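Local coordinates for protein beta-1,4-galactanase (Thielavia heterothallica, PDB 1HJS) that hydrolyses beta-1,4-galactosidic linkages in type I arabinogalactans, as a family 53 glycoside hydrolase of clan GH-A, at residues A[100-105]-A[150-155]; A[136-139]-A[145-148]; A[313-318]-A[323-328]. All blocks are in the same frame, centred on the assembly; numbering follows the deposited sequence.

Contact 1. Residues A[100-105]-A[150-155]; sequences SDIDNL and WANIAR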
loop_
_atom_site.group_PDB
_atom_site.type_symbol
_atom_site.label_atom_id
_atom_site.label_comp_id
_atom_site.label_asym_id
_atom_site.label_seq_id
_atom_site.Cartn_x
_atom_site.Cartn_y
_atom_site.Cartn_z
ATOM N N SER A 100 -12.844 -22.210 -6.744
ATOM C CA SER A 100 -13.686 -21.538 -5.755
ATOM C C SER A 100 -13.797 -22.233 -4.403
ATOM O O SER A 100 -13.989 -21.571 -3.386
ATOM C CB SER A 100 -15.100 -21.342 -6.312
ATOM O OG SER A 100 -15.106 -20.434 -7.397
ATOM N N ASP A 101 -13.697 -23.560 -4.379
ATOM C CA ASP A 101 -13.826 -24.269 -3.111
ATOM C C ASP A 101 -12.652 -23.929 -2.199
ATOM O O ASP A 101 -11.506 -23.877 -2.642
ATOM C CB ASP A 101 -13.913 -25.780 -3.337
ATOM C CG ASP A 101 -12.622 -26.369 -3.856
ATOM O OD1 ASP A 101 -12.298 -26.151 -5.040
ATOM O OD2 ASP A 101 -11.930 -27.046 -3.071
ATOM N N ILE A 102 -12.946 -23.707 -0.923
ATOM C CA ILE A 102 -11.926 -23.331 0.054
ATOM C C ILE A 102 -10.683 -24.225 0.106
ATOM O O ILE A 102 -9.563 -23.720 0.150
ATOM C CB ILE A 102 -12.541 -23.214 1.470
ATOM C CG1 ILE A 102 -11.490 -22.703 2.454
ATOM C CG2 ILE A 102 -13.113 -24.557 1.916
ATOM C CD1 ILE A 102 -10.958 -21.310 2.125
ATOM N N ASP A 103 -10.867 -25.540 0.092
ATOM C CA ASP A 103 -9.724 -26.452 0.141
ATOM C C ASP A 103 -8.727 -26.201 -0.989
ATOM O O ASP A 103 -7.545 -25.953 -0.740
ATOM C CB ASP A 103 -10.203 -27.908 0.092
ATOM C CG ASP A 103 -10.725 -28.399 1.430
ATOM O OD1 ASP A 103 -11.119 -27.561 2.270
ATOM O OD2 ASP A 103 -10.751 -29.629 1.644
ATOM N N ASN A 104 -9.197 -26.256 -2.230
ATOM C CA ASN A 104 -8.322 -26.042 -3.372
ATOM C C ASN A 104 -7.849 -24.603 -3.519
ATOM O O ASN A 104 -6.726 -24.356 -3.964
ATOM C CB ASN A 104 -9.011 -26.497 -4.659
ATOM C CG ASN A 104 -9.093 -28.007 -4.769
ATOM O OD1 ASN A 104 -8.087 -28.699 -4.644
ATOM N ND2 ASN A 104 -10.293 -28.524 -5.005
ATOM N N LEU A 105 -8.703 -23.652 -3.157
ATOM C CA LEU A 105 -8.331 -22.244 -3.254
ATOM C C LEU A 105 -7.194 -21.933 -2.284
ATOM O O LEU A 105 -6.256 -21.217 -2.629
ATOM C CB LEU A 105 -9.530 -21.346 -2.939
ATOM C CG LEU A 105 -9.238 -19.839 -2.935
ATOM C CD1 LEU A 105 -8.718 -19.401 -4.304
ATOM C CD2 LEU A 105 -10.508 -19.084 -2.583
ATOM N N TRP A 150 -15.496 -15.641 7.986
ATOM C CA TRP A 150 -14.286 -15.525 8.801
ATOM C C TRP A 150 -13.394 -16.764 8.781
ATOM O O TRP A 150 -12.173 -16.652 8.697
ATOM C CB TRP A 150 -14.653 -15.192 10.251
ATOM C CG TRP A 150 -15.445 -13.925 10.394
ATOM C CD1 TRP A 150 -16.694 -13.792 10.934
ATOM C CD2 TRP A 150 -15.036 -12.609 10.003
ATOM N NE1 TRP A 150 -17.088 -12.475 10.904
ATOM C CE2 TRP A 150 -16.087 -11.727 10.339
ATOM C CE3 TRP A 150 -13.877 -12.087 9.405
ATOM C CZ2 TRP A 150 -16.019 -10.350 10.097
ATOM C CZ3 TRP A 150 -13.809 -10.717 9.164
ATOM C CH2 TRP A 150 -14.876 -9.866 9.511
ATOM N N ALA A 151 -14.002 -17.944 8.874
ATOM C CA ALA A 151 -13.227 -19.178 8.863
ATOM C C ALA A 151 -12.394 -19.266 7.585
ATOM O O ALA A 151 -11.198 -19.566 7.627
ATOM C CB ALA A 151 -14.162 -20.388 8.975
ATOM N N ASN A 152 -13.024 -18.990 6.448
ATOM C CA ASN A 152 -12.337 -19.046 5.160
ATOM C C ASN A 152 -11.251 -17.980 5.046
ATOM O O ASN A 152 -10.161 -18.244 4.548
ATOM C CB ASN A 152 -13.342 -18.889 4.011
ATOM C CG ASN A 152 -14.153 -20.156 3.763
ATOM O OD1 ASN A 152 -13.996 -21.157 4.464
ATOM N ND2 ASN A 152 -15.015 -20.117 2.758
ATOM N N ILE A 153 -11.555 -16.772 5.502
ATOM C CA ILE A 153 -10.591 -15.677 5.450
ATOM C C ILE A 153 -9.342 -16.018 6.261
ATOM O O ILE A 153 -8.217 -15.872 5.778
ATOM C CB ILE A 153 -11.209 -14.374 5.999
ATOM C CG1 ILE A 153 -12.361 -13.933 5.092
ATOM C CG2 ILE A 153 -10.143 -13.285 6.086
ATOM C CD1 ILE A 153 -13.130 -12.742 5.620
ATOM N N ALA A 154 -9.541 -16.480 7.491
ATOM C CA ALA A 154 -8.415 -16.840 8.346
ATOM C C ALA A 154 -7.589 -17.945 7.692
ATOM O O ALA A 154 -6.361 -17.905 7.703
ATOM C CB ALA A 154 -8.917 -17.299 9.717
ATOM N N ARG A 155 -8.276 -18.929 7.118
ATOM C CA ARG A 155 -7.608 -20.046 6.469
ATOM C C ARG A 155 -6.799 -19.587 5.258
ATOM O O ARG A 155 -5.656 -20.009 5.059
ATOM C CB ARG A 155 -8.644 -21.083 6.042
ATOM C CG ARG A 155 -8.074 -22.242 5.260
ATOM C CD ARG A 155 -8.283 -23.554 5.996
ATOM N NE ARG A 155 -8.677 -24.613 5.071
ATOM C CZ ARG A 155 -9.912 -25.092 4.960
ATOM N NH1 ARG A 155 -10.891 -24.618 5.724
ATOM N NH2 ARG A 155 -10.169 -26.038 4.072
#
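I102 packs against N152 and R155 of helix 150-165, and this trio makes up most of the small interface. Its CG1 branch does most of the touching. With CG1 anti to the backbone N (chi1 -175°), the branch reaches across to the second helix, lying 3.6 Å from OD1 of N152, while CD1 at its end rests 3.8 Å from CG of the same amide. The nitrogen side of that amide is held elsewhere: ND2 donates to the backbone O of T144, which keeps the group turned with OD1 against I102.

R155 approaches from one helical turn further on. Its chain bends at chi2 and chi3 and brings the guanidinium across I102, so that CG1 sits over the centre of one face, 3.7 Å above the plane. At the edge of the same group D103 completes the grip with a salt bridge, OD1 to NH2 of R155, modelled at a short 2.5 Å. The carboxylate and guanidinium planes stand 65° apart, and the bridge is single-pronged rather than a flat two-bond pairing.

D101 caps helix 102-122, its OD2 accepting from N104 N at 3.0 Å. N104 ND2 in turn donates to D101 OD1, and N104 lies beside a glycan carried by the protein.

The contact joins the N-terminal ends of two consecutive outer helices, those following strands 75-80 and 129-132, a side-by-side packing that belongs to the (beta/alpha)8 barrel of this family.

Contact 2. Residues A[136-139]-A[145-148]; sequences IRAG and GRTE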
loop_
_atom_site.group_PDB
_atom_site.type_symbol
_atom_site.label_atom_id
_atom_site.label_comp_id
_atom_site.label_asym_id
_atom_site.label_seq_id
_atom_site.Cartn_x
_atom_site.Cartn_y
_atom_site.Cartn_z
ATOM N N ILE A 136 -8.254 -5.715 2.410
ATOM C CA ILE A 136 -9.138 -6.870 2.529
ATOM C C ILE A 136 -10.156 -6.753 3.660
ATOM O O ILE A 136 -10.492 -7.742 4.316
ATOM C CB ILE A 136 -8.316 -8.170 2.698
ATOM C CG1 ILE A 136 -7.380 -8.061 3.907
ATOM C CG2 ILE A 136 -7.509 -8.431 1.431
ATOM C CD1 ILE A 136 -6.622 -9.357 4.206
ATOM N N ARG A 137 -10.659 -5.537 3.862
ATOM C CA ARG A 137 -11.643 -5.249 4.905
ATOM C C ARG A 137 -12.958 -6.007 4.701
ATOM O O ARG A 137 -13.703 -6.253 5.656
ATOM C CB ARG A 137 -11.923 -3.751 4.934
ATOM C CG ARG A 137 -12.814 -3.298 6.066
ATOM C CD ARG A 137 -13.536 -2.030 5.642
ATOM N NE ARG A 137 -14.745 -2.331 4.896
ATOM C CZ ARG A 137 -15.336 -1.498 4.045
ATOM N NH1 ARG A 137 -14.824 -0.297 3.805
ATOM N NH2 ARG A 137 -16.464 -1.861 3.454
ATOM N N ALA A 138 -13.259 -6.352 3.455
ATOM C CA ALA A 138 -14.470 -7.109 3.154
ATOM C C ALA A 138 -14.045 -8.500 2.683
ATOM O O ALA A 138 -14.790 -9.202 2.000
ATOM C CB ALA A 138 -15.287 -6.399 2.076
ATOM N N GLY A 139 -12.828 -8.887 3.058
ATOM C CA GLY A 139 -12.306 -10.187 2.683
ATOM C C GLY A 139 -11.494 -10.150 1.402
ATOM O O GLY A 139 -11.077 -9.079 0.938
ATOM N N GLY A 145 -13.682 -15.950 0.145
ATOM C CA GLY A 145 -13.122 -15.225 1.272
ATOM C C GLY A 145 -13.859 -13.935 1.586
ATOM O O GLY A 145 -13.290 -13.010 2.164
ATOM N N ARG A 146 -15.132 -13.876 1.203
ATOM C CA ARG A 146 -15.965 -12.697 1.447
ATOM C C ARG A 146 -16.449 -12.657 2.894
ATOM O O ARG A 146 -16.854 -13.681 3.441
ATOM C CB ARG A 146 -17.186 -12.735 0.519
ATOM C CG ARG A 146 -18.195 -11.594 0.723
ATOM C CD ARG A 146 -17.634 -10.267 0.230
ATOM N NE ARG A 146 -18.670 -9.251 0.020
ATOM C CZ ARG A 146 -19.190 -8.482 0.972
ATOM N NH1 ARG A 146 -18.780 -8.592 2.232
ATOM N NH2 ARG A 146 -20.121 -7.590 0.661
ATOM N N THR A 147 -16.399 -11.484 3.524
ATOM C CA THR A 147 -16.894 -11.368 4.891
ATOM C C THR A 147 -18.404 -11.603 4.773
ATOM O O THR A 147 -19.010 -11.175 3.788
ATOM C CB THR A 147 -16.616 -9.963 5.486
ATOM O OG1 THR A 147 -17.009 -8.952 4.551
ATOM C CG2 THR A 147 -15.141 -9.800 5.803
ATOM N N GLU A 148 -19.031 -12.234 5.768
ATOM C CA GLU A 148 -18.380 -12.683 6.997
ATOM C C GLU A 148 -17.929 -14.149 7.063
ATOM O O GLU A 148 -18.133 -14.818 8.078
ATOM C CB GLU A 148 -19.309 -12.375 8.174
ATOM C CG GLU A 148 -19.747 -10.914 8.220
ATOM C CD GLU A 148 -21.125 -10.727 8.832
ATOM O OE1 GLU A 148 -21.300 -11.045 10.024
ATOM O OE2 GLU A 148 -22.038 -10.263 8.116
#
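R137 meets the second segment through its backbone, the carbonyl O lying 3.8 Å from CG2 of T147. Its side chain turns away and forms a salt bridge with D180, close to E135, the probable proton donor.

A138 carries the main polar link. Its carbonyl O accepts from N of T147 at 3.2 Å, a nearly straight bond (167° at the hydrogen) whose donor stands well above the carbonyl plane. The same oxygen also takes a hydrogen bond from NE1 of W142, inside the intervening turn. T147 sets its OG1 between the backbone N and the carbonyl carbon (chi1 48°), placing CG2 3.6 Å from C of A138, against the peptide leading into G139. A serine here would lack that methyl and would probably open a gap between this peptide and I153. The methyl of A138 lies over one face of the R146 guanidinium, CB to NH1 4.1 Å; R146 also makes a cation-pi contact with W142.

G139 pairs with R146 as an antiparallel, non-hydrogen-bonded bridge, the CA atoms 4.6 Å apart. Its CA comes within 3.0 Å of O of G145 in a CA-H...O contact. A beta carbon would clash with that oxygen, and at these backbone angles (phi 93° with an extended psi) it would also jam against the carbonyl O of A138, which calls for glycine.

The result is a short beta-hairpin, strands 139-140 and 145-146, inserted after barrel strand 129-132. I136 packs on strand 174-179 and W191 of helix 185-196, while T147 leans on I153 of helix 150-165.

Contact 3. Residues A[313-318]-A[323-328]; sequences NTMFSQ and LSSLSV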
loop_
_atom_site.group_PDB
_atom_site.type_symbol
_atom_site.label_atom_id
_atom_site.label_comp_id
_atom_site.label_asym_id
_atom_site.label_seq_id
_atom_site.Cartn_x
_atom_site.Cartn_y
_atom_site.Cartn_z
ATOM N N ASN A 313 -3.719 14.998 -7.078
ATOM C CA ASN A 313 -3.103 14.529 -5.838
ATOM C C ASN A 313 -1.650 14.132 -6.059
ATOM O O ASN A 313 -1.008 13.603 -5.155
ATOM C CB ASN A 313 -3.849 13.311 -5.286
ATOM C CG ASN A 313 -5.193 13.663 -4.720
ATOM O OD1 ASN A 313 -5.312 14.579 -3.906
ATOM N ND2 ASN A 313 -6.220 12.935 -5.138
ATOM N N THR A 314 -1.135 14.376 -7.258
ATOM C CA THR A 314 0.243 14.010 -7.562
ATOM C C THR A 314 1.242 14.970 -6.924
ATOM O O THR A 314 0.870 16.026 -6.404
ATOM C CB THR A 314 0.490 13.966 -9.089
ATOM O OG1 THR A 314 0.329 15.278 -9.645
ATOM C CG2 THR A 314 -0.490 13.011 -9.755
ATOM N N MET A 315 2.515 14.583 -6.955
ATOM C CA MET A 315 3.589 15.395 -6.400
ATOM C C MET A 315 4.590 15.746 -7.500
ATOM O O MET A 315 5.751 16.049 -7.227
ATOM C CB MET A 315 4.286 14.636 -5.267
ATOM C CG MET A 315 3.352 14.292 -4.102
ATOM S SD MET A 315 4.181 13.432 -2.748
ATOM C CE MET A 315 4.922 14.821 -1.876
ATOM N N PHE A 316 4.122 15.686 -8.744
ATOM C CA PHE A 316 4.932 16.002 -9.919
ATOM C C PHE A 316 4.112 16.893 -10.847
ATOM O O PHE A 316 2.885 16.794 -10.882
ATOM C CB PHE A 316 5.315 14.726 -10.679
ATOM C CG PHE A 316 6.428 13.944 -10.044
ATOM C CD1 PHE A 316 6.224 13.245 -8.859
ATOM C CD2 PHE A 316 7.690 13.917 -10.630
ATOM C CE1 PHE A 316 7.260 12.529 -8.264
ATOM C CE2 PHE A 316 8.736 13.204 -10.046
ATOM C CZ PHE A 316 8.521 12.507 -8.857
ATOM N N SER A 317 4.786 17.757 -11.602
ATOM C CA SER A 317 4.088 18.638 -12.536
ATOM C C SER A 317 3.575 17.790 -13.692
ATOM O O SER A 317 3.958 16.629 -13.833
ATOM C CB SER A 317 5.036 19.707 -13.090
ATOM O OG SER A 317 5.962 19.133 -13.989
ATOM N N GLN A 318 2.719 18.368 -14.526
ATOM C CA GLN A 318 2.183 17.624 -15.657
ATOM C C GLN A 318 3.246 17.335 -16.711
ATOM O O GLN A 318 3.013 16.555 -17.633
ATOM C CB GLN A 318 0.998 18.370 -16.272
ATOM C CG GLN A 318 -0.264 18.271 -15.424
ATOM C CD GLN A 318 -0.737 16.830 -15.247
ATOM O OE1 GLN A 318 -1.144 16.178 -16.210
ATOM N NE2 GLN A 318 -0.677 16.329 -14.017
ATOM N N LEU A 323 7.697 18.115 -7.698
ATOM C CA LEU A 323 7.330 19.364 -7.050
ATOM C C LEU A 323 8.134 19.500 -5.761
ATOM O O LEU A 323 8.753 18.540 -5.296
ATOM C CB LEU A 323 5.830 19.386 -6.743
ATOM C CG LEU A 323 4.909 19.264 -7.960
ATOM C CD1 LEU A 323 3.460 19.325 -7.518
ATOM C CD2 LEU A 323 5.217 20.391 -8.951
ATOM N N SER A 324 8.117 20.694 -5.185
ATOM C CA SER A 324 8.853 20.968 -3.955
ATOM C C SER A 324 8.421 20.089 -2.781
ATOM O O SER A 324 9.190 19.872 -1.845
ATOM C CB SER A 324 8.681 22.439 -3.571
ATOM O OG SER A 324 7.313 22.733 -3.348
ATOM N N SER A 325 7.193 19.590 -2.825
ATOM C CA SER A 325 6.682 18.760 -1.740
ATOM C C SER A 325 7.362 17.395 -1.611
ATOM O O SER A 325 7.340 16.789 -0.544
ATOM C CB SER A 325 5.177 18.562 -1.914
ATOM O OG SER A 325 4.895 18.059 -3.208
ATOM N N LEU A 326 7.976 16.916 -2.688
ATOM C CA LEU A 326 8.619 15.604 -2.668
ATOM C C LEU A 326 9.748 15.500 -1.639
ATOM O O LEU A 326 10.055 14.409 -1.156
ATOM C CB LEU A 326 9.151 15.257 -4.069
ATOM C CG LEU A 326 9.404 13.769 -4.354
ATOM C CD1 LEU A 326 8.102 12.977 -4.243
ATOM C CD2 LEU A 326 10.015 13.610 -5.730
ATOM N N SER A 327 10.362 16.629 -1.297
ATOM C CA SER A 327 11.456 16.618 -0.330
ATOM C C SER A 327 10.987 16.345 1.098
ATOM O O SER A 327 11.805 16.210 2.006
ATOM C CB SER A 327 12.214 17.949 -0.366
ATOM O OG SER A 327 11.380 19.014 0.060
ATOM N N VAL A 328 9.674 16.267 1.296
ATOM C CA VAL A 328 9.125 16.014 2.623
ATOM C C VAL A 328 9.673 14.711 3.203
ATOM O O VAL A 328 9.833 14.574 4.415
ATOM C CB VAL A 328 7.574 15.943 2.587
ATOM C CG1 VAL A 328 7.115 14.706 1.829
ATOM C CG2 VAL A 328 7.019 15.945 4.008
#
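One backbone hydrogen bond closes the loop: N of L323 donates to O of M315 at 2.9 Å, nearly straight at the hydrogen (167°) and tilted 30° from the carbonyl plane.

Van der Waals packing on the backbone surrounds this bond. L323 lies against residues 315-317, with CG 3.7 Å from N of F316 and CD2 3.8 Å from N of S317. M315 reaches across with its whole thioether chain: CG lies anti to the carbonyl carbon (chi1 -61°), and a bend at chi3 carries the CE methyl over the 3-10 turn, 3.4 Å from the carbonyl O of S325.

The apolar contacts centre on L326. SD of M315 packs 4.2 Å from CD1 of L326, and the F316 ring brings CZ to 3.6 Å from its CD2, the two side chains meeting at a slant; L32 and Y22 also contact this ring, the latter edge-to-face.

Among these groups the polar ends find other mates: OG of S325 bonds to Q273 of helix 270-285, and OG of S317 to S319 and Q321. The chemistry is therefore that of a largely buried packing, mostly of side chains, held by one backbone hydrogen bond between the two segments, with hydroxyls satisfied outside it.

Overall arrangement
From the N terminus, the chain first completes barrel strands 4-8, 43-48 and 75-80. Contact 1 opens at the start of helix 102-122 and closes at the start of helix 150-165, enclosing strand 129-132. Contact 2 falls within that loop, closing the hairpin between strand and helix. The two meet at I153, whose CG1 lies 3.2 Å from O of G145, so hairpin and helix pack together. After the remaining barrel strands, contact 3 closes a separate short loop beyond strand 290-296, near helices 32-38 and 270-285. It follows in series, on the opposite side of the chain's centre, its centre about 42 Å from that of contact 1.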